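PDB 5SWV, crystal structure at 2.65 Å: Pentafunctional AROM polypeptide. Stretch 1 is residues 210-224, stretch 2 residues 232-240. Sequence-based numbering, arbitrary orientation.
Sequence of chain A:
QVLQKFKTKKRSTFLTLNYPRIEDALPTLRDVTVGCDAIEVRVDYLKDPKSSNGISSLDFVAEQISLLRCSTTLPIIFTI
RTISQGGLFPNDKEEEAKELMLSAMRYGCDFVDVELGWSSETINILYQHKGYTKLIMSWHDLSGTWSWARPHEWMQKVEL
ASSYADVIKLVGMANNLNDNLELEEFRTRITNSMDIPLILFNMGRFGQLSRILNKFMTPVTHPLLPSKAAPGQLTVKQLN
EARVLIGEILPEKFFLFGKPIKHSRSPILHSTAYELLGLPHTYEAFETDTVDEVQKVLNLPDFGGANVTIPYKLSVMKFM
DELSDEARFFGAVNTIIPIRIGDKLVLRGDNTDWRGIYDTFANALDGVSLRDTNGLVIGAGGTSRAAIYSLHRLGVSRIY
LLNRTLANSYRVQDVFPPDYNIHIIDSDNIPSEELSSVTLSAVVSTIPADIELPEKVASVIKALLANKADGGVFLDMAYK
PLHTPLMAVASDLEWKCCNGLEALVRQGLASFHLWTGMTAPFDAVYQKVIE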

# COMPACT_ATOMS: atom_id res chain seq x y z
N SER A 210 -17.79 11.73 15.24
CA SER A 210 -17.37 12.60 14.16
C SER A 210 -16.16 12.05 13.41
O SER A 210 -16.04 12.25 12.22
CB SER A 210 -17.08 14.02 14.67
OG SER A 210 -15.90 14.05 15.48
N ARG A 211 -15.26 11.36 14.11
CA ARG A 211 -14.11 10.68 13.47
C ARG A 211 -14.59 9.60 12.51
O ARG A 211 -14.10 9.48 11.39
CB ARG A 211 -13.19 10.00 14.51
CG ARG A 211 -12.43 10.93 15.44
CD ARG A 211 -11.71 10.09 16.48
NE ARG A 211 -10.89 10.84 17.42
CZ ARG A 211 -9.69 11.34 17.18
NH1 ARG A 211 -9.12 11.23 15.98
NH2 ARG A 211 -9.05 11.98 18.15
N ILE A 212 -15.56 8.83 12.98
CA ILE A 212 -16.16 7.74 12.22
C ILE A 212 -16.81 8.26 10.93
O ILE A 212 -16.64 7.64 9.88
CB ILE A 212 -17.15 6.97 13.12
CG1 ILE A 212 -16.36 6.15 14.15
CG2 ILE A 212 -18.09 6.09 12.32
CD1 ILE A 212 -17.14 5.85 15.41
N LEU A 213 -17.50 9.39 11.02
CA LEU A 213 -18.16 10.04 9.86
C LEU A 213 -17.23 10.85 8.93
O LEU A 213 -17.60 11.12 7.78
CB LEU A 213 -19.29 10.96 10.33
CG LEU A 213 -20.43 10.31 11.11
CD1 LEU A 213 -21.46 11.36 11.52
CD2 LEU A 213 -21.07 9.19 10.32
N ASN A 214 -16.07 11.26 9.42
CA ASN A 214 -15.09 11.95 8.59
C ASN A 214 -14.42 10.99 7.59
O ASN A 214 -13.58 10.18 7.97
CB ASN A 214 -14.05 12.62 9.46
CG ASN A 214 -13.00 13.34 8.63
OD1 ASN A 214 -13.26 14.38 8.08
ND2 ASN A 214 -11.82 12.76 8.54
N LYS A 215 -14.79 11.07 6.33
CA LYS A 215 -14.35 10.07 5.33
C LYS A 215 -12.97 10.36 4.81
O LYS A 215 -12.19 9.44 4.63
CB LYS A 215 -15.37 9.96 4.20
CG LYS A 215 -16.68 9.38 4.72
CD LYS A 215 -17.75 9.20 3.66
CE LYS A 215 -18.08 10.53 2.98
NZ LYS A 215 -19.51 10.58 2.56
N PHE A 216 -12.66 11.63 4.63
CA PHE A 216 -11.40 12.06 4.04
C PHE A 216 -10.27 12.23 5.05
O PHE A 216 -10.31 13.14 5.89
CB PHE A 216 -11.62 13.37 3.29
CG PHE A 216 -10.41 13.87 2.59
CD1 PHE A 216 -9.98 13.26 1.42
CD2 PHE A 216 -9.67 14.92 3.12
CE1 PHE A 216 -8.84 13.70 0.76
CE2 PHE A 216 -8.53 15.38 2.47
CZ PHE A 216 -8.11 14.76 1.29
N MET A 217 -9.26 11.37 4.94
CA MET A 217 -7.99 11.44 5.73
C MET A 217 -8.20 11.53 7.24
O MET A 217 -7.76 12.48 7.88
CB MET A 217 -7.10 12.59 5.24
CG MET A 217 -6.61 12.44 3.81
SD MET A 217 -5.55 13.82 3.30
CE MET A 217 -4.04 13.40 4.17
N THR A 218 -8.86 10.51 7.79
CA THR A 218 -9.05 10.40 9.24
C THR A 218 -7.76 9.89 9.86
O THR A 218 -7.15 8.96 9.33
CB THR A 218 -10.19 9.43 9.60
OG1 THR A 218 -11.41 9.91 9.04
CG2 THR A 218 -10.36 9.32 11.10
N PRO A 219 -7.32 10.49 10.98
CA PRO A 219 -6.19 9.88 11.67
C PRO A 219 -6.61 8.67 12.49
O PRO A 219 -7.69 8.65 13.08
CB PRO A 219 -5.66 10.99 12.57
CG PRO A 219 -6.80 11.91 12.74
CD PRO A 219 -7.60 11.85 11.48
N VAL A 220 -5.74 7.67 12.47
CA VAL A 220 -5.90 6.45 13.23
C VAL A 220 -4.59 6.12 13.93
O VAL A 220 -3.53 6.67 13.60
CB VAL A 220 -6.31 5.27 12.33
CG1 VAL A 220 -7.62 5.56 11.63
CG2 VAL A 220 -5.22 4.90 11.32
N THR A 221 -4.67 5.20 14.88
CA THR A 221 -3.52 4.71 15.62
C THR A 221 -3.52 3.19 15.55
O THR A 221 -4.30 2.62 14.78
CB THR A 221 -3.53 5.24 17.08
OG1 THR A 221 -2.37 4.75 17.77
CG2 THR A 221 -4.79 4.81 17.84
N HIS A 222 -2.64 2.55 16.32
CA HIS A 222 -2.51 1.08 16.34
C HIS A 222 -1.98 0.63 17.72
O HIS A 222 -1.20 1.35 18.33
CB HIS A 222 -1.56 0.66 15.22
CG HIS A 222 -1.48 -0.82 15.01
ND1 HIS A 222 -0.64 -1.63 15.75
CD2 HIS A 222 -2.11 -1.63 14.13
CE1 HIS A 222 -0.76 -2.88 15.35
NE2 HIS A 222 -1.65 -2.91 14.37
N PRO A 223 -2.42 -0.55 18.22
CA PRO A 223 -2.08 -0.94 19.62
C PRO A 223 -0.58 -0.97 20.01
O PRO A 223 -0.24 -0.80 21.19
CB PRO A 223 -2.68 -2.34 19.75
CG PRO A 223 -3.84 -2.33 18.80
CD PRO A 223 -3.42 -1.47 17.64
N LEU A 224 0.27 -1.20 19.02
CA LEU A 224 1.72 -1.20 19.16
C LEU A 224 2.38 0.18 19.27
O LEU A 224 3.53 0.28 19.71
CB LEU A 224 2.36 -1.99 18.01
CG LEU A 224 1.93 -3.47 17.89
CD1 LEU A 224 2.66 -4.17 16.75
CD2 LEU A 224 2.12 -4.24 19.21
N GLY A 232 -9.85 10.07 22.03
CA GLY A 232 -10.92 9.59 21.19
C GLY A 232 -10.44 8.89 19.96
O GLY A 232 -11.24 8.39 19.18
N GLN A 233 -9.13 8.81 19.76
CA GLN A 233 -8.60 8.24 18.54
C GLN A 233 -8.84 6.75 18.49
O GLN A 233 -8.71 6.06 19.49
CB GLN A 233 -7.12 8.50 18.45
CG GLN A 233 -6.50 8.12 17.12
CD GLN A 233 -5.05 8.54 17.04
OE1 GLN A 233 -4.37 8.67 18.07
NE2 GLN A 233 -4.56 8.75 15.82
N LEU A 234 -9.16 6.27 17.29
CA LEU A 234 -9.47 4.87 17.02
C LEU A 234 -8.39 4.19 16.20
O LEU A 234 -7.65 4.84 15.48
CB LEU A 234 -10.78 4.81 16.24
CG LEU A 234 -12.02 5.35 16.95
CD1 LEU A 234 -13.22 5.38 16.00
CD2 LEU A 234 -12.33 4.52 18.20
N THR A 235 -8.32 2.87 16.29
CA THR A 235 -7.48 2.07 15.42
C THR A 235 -8.26 1.83 14.13
O THR A 235 -9.47 2.12 14.07
CB THR A 235 -7.06 0.72 16.05
OG1 THR A 235 -8.20 -0.12 16.27
CG2 THR A 235 -6.32 0.93 17.35
N VAL A 236 -7.57 1.32 13.11
CA VAL A 236 -8.22 0.98 11.83
C VAL A 236 -9.30 -0.08 12.03
O VAL A 236 -10.39 0.03 11.45
CB VAL A 236 -7.19 0.54 10.74
CG1 VAL A 236 -7.86 -0.17 9.57
CG2 VAL A 236 -6.45 1.77 10.23
N LYS A 237 -8.99 -1.09 12.83
CA LYS A 237 -9.95 -2.13 13.14
C LYS A 237 -11.22 -1.56 13.78
O LYS A 237 -12.34 -1.87 13.37
CB LYS A 237 -9.33 -3.15 14.08
CG LYS A 237 -10.19 -4.38 14.21
CD LYS A 237 -9.61 -5.32 15.23
CE LYS A 237 -10.32 -6.66 15.17
NZ LYS A 237 -10.38 -7.28 16.52
N GLN A 238 -11.02 -0.73 14.79
CA GLN A 238 -12.11 -0.10 15.50
C GLN A 238 -12.91 0.78 14.57
O GLN A 238 -14.15 0.80 14.64
CB GLN A 238 -11.58 0.75 16.64
CG GLN A 238 -10.97 -0.03 17.80
CD GLN A 238 -10.45 0.89 18.90
OE1 GLN A 238 -9.58 1.75 18.68
NE2 GLN A 238 -11.00 0.71 20.10
N LEU A 239 -12.21 1.52 13.72
CA LEU A 239 -12.84 2.46 12.81
C LEU A 239 -13.79 1.76 11.87
O LEU A 239 -14.88 2.24 11.64
CB LEU A 239 -11.81 3.25 12.01
CG LEU A 239 -12.36 4.33 11.06
CD1 LEU A 239 -13.09 5.44 11.80
CD2 LEU A 239 -11.23 4.93 10.22
N ASN A 240 -13.36 0.63 11.31
CA ASN A 240 -14.22 -0.17 10.43
C ASN A 240 -15.37 -0.80 11.21
O ASN A 240 -16.53 -0.71 10.82
CB ASN A 240 -13.42 -1.25 9.73
CG ASN A 240 -12.44 -0.70 8.70
OD1 ASN A 240 -12.73 0.28 8.02
ND2 ASN A 240 -11.29 -1.36 8.56
O HOH W 1 -4.79 0.47 13.16

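Three residues, Gln233, Arg211 and Val220, have the most surface covered by the opposing stretch, and each contributes in a different way. The CA-to-CB bond of Gln233 points sideways, but its extended side chain (chi1 and chi2 both t) brings its end nearer to stretch 1, where CD of Gln233 packs 3.6 Å from CB of Thr221. NE2 of Gln233 lies 3.2 Å from O of Val220, an approach whose angle is too poor for a hydrogen bond. Glutamine suits this buried place because its long side chain reaches Thr221 while both polar atoms of its amide are hydrogen-bonded elsewhere in the structure.

The CA-to-CB bond of Arg211, in the last turn of its helix, points toward stretch 2. Arginine suits the place because its long chain carries a flat guanidinium: one face lies against the backbone at Gln233, whose CA is 3.6 Å from CZ of Arg211, while NH2 hydrogen-bonds a residue just outside the stretches. NE of Arg211 comes within 3.0 Å of O of Gly232, again at a poor angle. Gly232 has phi/psi of 96/-1, where a CB would jam against the preceding carbonyl; an ideal CB would also stand 3.5 Å from NE of Arg211.

Val220 supplies a compact, branched apolar surface. Its CG2 meets CG2 of Val236 at 3.5 Å, and its CG1 lies 3.9 Å from CD2 of Leu239. The other methyl of Leu239, CD1, reaches CG1 of Ile212 at 4.1 Å, so this one leucine touches both the helix and the strand of stretch 1.

The backbones also meet directly. Thr221 N donates to Leu234 O (3.1 Å, 157°), the one direct hydrogen bond between the stretches. Thr221 O receives a CA-H...O contact from Thr235 CA at 3.3 Å, while a water bridges Thr221 O (2.7 Å) to Val236 N (2.9 Å). Threonine suits position 235: its OG1 caps the following helix by accepting from Gln238 N at 3.2 Å.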